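Local coordinates for protein apical membrane antigen AMA1 (Toxoplasma gondii ME49, PDB 4YIV) that takes part in host cell invasion as a component of the moving junction, the ring formed between the parasite's apical tip and the target cell membrane, at residues K21-M24 against E25-L29. Numbering follows the deposited sequence.
With CO (cobalt (II) ion), chain I; NAG (2-acetamido-2-deoxy-beta-D-glucopyranose), chain B.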
loop_
_atom_site.group_PDB
_atom_site.type_symbol
_atom_site.label_atom_id
_atom_site.label_comp_id
_atom_site.label_asym_id
_atom_site.label_seq_id
_atom_site.Cartn_x
_atom_site.Cartn_y
_atom_site.Cartn_z
ATOM N N LYS A 21 -16.917 5.562 13.579
ATOM C CA LYS A 21 -17.087 5.623 12.126
ATOM C C LYS A 21 -15.850 6.143 11.418
ATOM O O LYS A 21 -15.382 5.572 10.432
ATOM C CB LYS A 21 -18.240 6.551 11.754
ATOM C CG LYS A 21 -19.475 5.898 11.215
ATOM C CD LYS A 21 -20.510 6.956 10.798
ATOM C CE LYS A 21 -21.680 6.333 10.045
ATOM N NZ LYS A 21 -22.983 6.993 10.364
ATOM N N THR A 22 -15.362 7.273 11.912
ATOM C CA THR A 22 -14.198 7.923 11.334
ATOM C C THR A 22 -13.014 6.967 11.350
ATOM O O THR A 22 -12.284 6.862 10.375
ATOM C CB THR A 22 -13.842 9.202 12.097
ATOM O OG1 THR A 22 -14.931 10.136 11.999
ATOM C CG2 THR A 22 -12.600 9.828 11.518
ATOM N N PHE A 23 -12.839 6.258 12.462
ATOM C CA PHE A 23 -11.724 5.336 12.595
ATOM C C PHE A 23 -11.854 4.209 11.581
ATOM O O PHE A 23 -10.889 3.889 10.878
ATOM C CB PHE A 23 -11.650 4.777 14.014
ATOM C CG PHE A 23 -10.707 3.608 14.171
ATOM C CD1 PHE A 23 -9.339 3.801 14.289
ATOM C CD2 PHE A 23 -11.203 2.317 14.204
ATOM C CE1 PHE A 23 -8.480 2.716 14.428
ATOM C CE2 PHE A 23 -10.361 1.226 14.354
ATOM C CZ PHE A 23 -9.000 1.419 14.462
ATOM N N MET A 24 -13.049 3.632 11.480
ATOM C CA MET A 24 -13.274 2.512 10.570
ATOM C C MET A 24 -13.169 2.887 9.101
ATOM O O MET A 24 -12.883 2.017 8.266
ATOM C CB MET A 24 -14.639 1.885 10.811
ATOM C CG MET A 24 -14.759 1.139 12.123
ATOM S SD MET A 24 -13.577 -0.198 12.354
ATOM C CE MET A 24 -14.111 -1.298 11.045
ATOM N N GLU A 25 -13.427 4.155 8.777
ATOM C CA GLU A 25 -13.275 4.660 7.407
ATOM C C GLU A 25 -11.877 4.383 6.815
ATOM O O GLU A 25 -11.735 4.104 5.627
ATOM C CB GLU A 25 -13.536 6.174 7.369
ATOM C CG GLU A 25 -14.965 6.567 7.042
ATOM C CD GLU A 25 -15.194 6.851 5.556
ATOM O OE1 GLU A 25 -14.576 7.783 5.010
ATOM O OE2 GLU A 25 -16.018 6.158 4.929
ATOM N N ARG A 26 -10.849 4.412 7.649
ATOM C CA ARG A 26 -9.494 4.276 7.143
ATOM C C ARG A 26 -9.257 2.927 6.479
ATOM O O ARG A 26 -8.254 2.750 5.770
ATOM C CB ARG A 26 -8.479 4.500 8.262
ATOM C CG ARG A 26 -8.363 3.395 9.243
ATOM C CD ARG A 26 -7.534 3.796 10.454
ATOM N NE ARG A 26 -7.918 5.107 10.966
ATOM C CZ ARG A 26 -7.304 5.745 11.957
ATOM N NH1 ARG A 26 -6.257 5.189 12.579
ATOM N NH2 ARG A 26 -7.761 6.939 12.323
ATOM N N PHE A 27 -10.162 1.977 6.703
ATOM C CA PHE A 27 -9.979 0.644 6.154
ATOM C C PHE A 27 -10.664 0.458 4.821
ATOM O O PHE A 27 -10.553 -0.605 4.213
ATOM C CB PHE A 27 -10.474 -0.395 7.139
ATOM C CG PHE A 27 -9.695 -0.409 8.417
ATOM C CD1 PHE A 27 -8.366 -0.760 8.412
ATOM C CD2 PHE A 27 -10.279 -0.015 9.619
ATOM C CE1 PHE A 27 -7.626 -0.760 9.578
ATOM C CE2 PHE A 27 -9.549 -0.010 10.786
ATOM C CZ PHE A 27 -8.228 -0.385 10.775
ATOM N N ASN A 28 -11.391 1.462 4.365
ATOM C CA ASN A 28 -12.109 1.374 3.101
ATOM C C ASN A 28 -11.263 1.819 1.938
ATOM O O ASN A 28 -11.286 2.928 1.564
ATOM C CB ASN A 28 -13.443 2.127 3.133
ATOM C CG ASN A 28 -14.323 1.804 1.936
ATOM O OD1 ASN A 28 -13.849 1.294 0.946
ATOM N ND2 ASN A 28 -15.613 2.078 2.045
ATOM N N LEU A 29 -10.508 0.899 1.389
ATOM C CA LEU A 29 -9.614 1.217 0.285
ATOM C C LEU A 29 -10.347 1.520 -1.018
ATOM O O LEU A 29 -9.791 2.124 -1.938
ATOM C CB LEU A 29 -8.639 0.069 0.073
ATOM C CG LEU A 29 -7.684 -0.107 1.248
ATOM C CD1 LEU A 29 -7.006 -1.483 1.279
ATOM C CD2 LEU A 29 -6.598 1.032 1.183
HETATM CO CO CO I . -14.595 9.074 3.213
HETATM C C1 NAG B . -16.704 1.702 1.116
HETATM C C2 NAG B . -18.152 1.455 1.531
HETATM C C3 NAG B . -19.056 1.287 0.318
HETATM C C4 NAG B . -18.862 2.456 -0.635
HETATM C C5 NAG B . -17.388 2.600 -0.990
HETATM C C6 NAG B . -17.170 3.779 -1.932
HETATM C C7 NAG B . -17.963 0.337 3.676
HETATM C C8 NAG B . -17.951 -0.978 4.397
HETATM N N2 NAG B . -18.232 0.278 2.375
HETATM O O3 NAG B . -20.423 1.234 0.742
HETATM O O4 NAG B . -19.624 2.235 -1.826
HETATM O O5 NAG B . -16.611 2.790 0.193
HETATM O O6 NAG B . -17.460 5.000 -1.244
HETATM O O7 NAG B . -17.741 1.393 4.247
HETATM O O HOH W 1 -16.990 8.826 3.827
HETATM O O HOH W 2 -15.885 10.577 2.536
HETATM O O HOH W 3 -13.326 10.637 2.501
#
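Arg26 turns back from the end of helix 18-25 alongside Phe23. Its CB starts 3.6 Å from Phe23 O; CG, set between the backbone N and the carbonyl carbon (chi1 74°), comes closer to that oxygen, and CD and NE stay beside it. A bend at chi3 then lays the guanidinium against the Phe23 ring, with Arg26 CZ 3.7 Å from Phe23 CD1. That ring carbon sits over the centre of one guanidinium face, the two planes being 47° apart, and NH1 goes on to bond Pro356 O. Phe27 meets the same phenyl ring with its edge, Phe27 CE2 3.9 Å from Phe23 CE2, in a T-shaped pair with planes at 82°. Along the backbone, Glu25 N still bonds Lys21 O, four residues back, whereas Phe27 N reaches Met24 O at 3.1 Å, and a type I turn runs from Glu25 to Asn28. On the turn's polar flank Glu25 OE1 binds cobalt at 2.2 Å, together with His31 and three waters, and also accepts a hydrogen bond from His32 NE2. Asn28 ND2 carries the N-linked sugar, while its OD1 accepts one from His31 N. His31 thus ties metal site to glycosylated asparagine, and the cobalt probably polarises the Glu25 carboxylate.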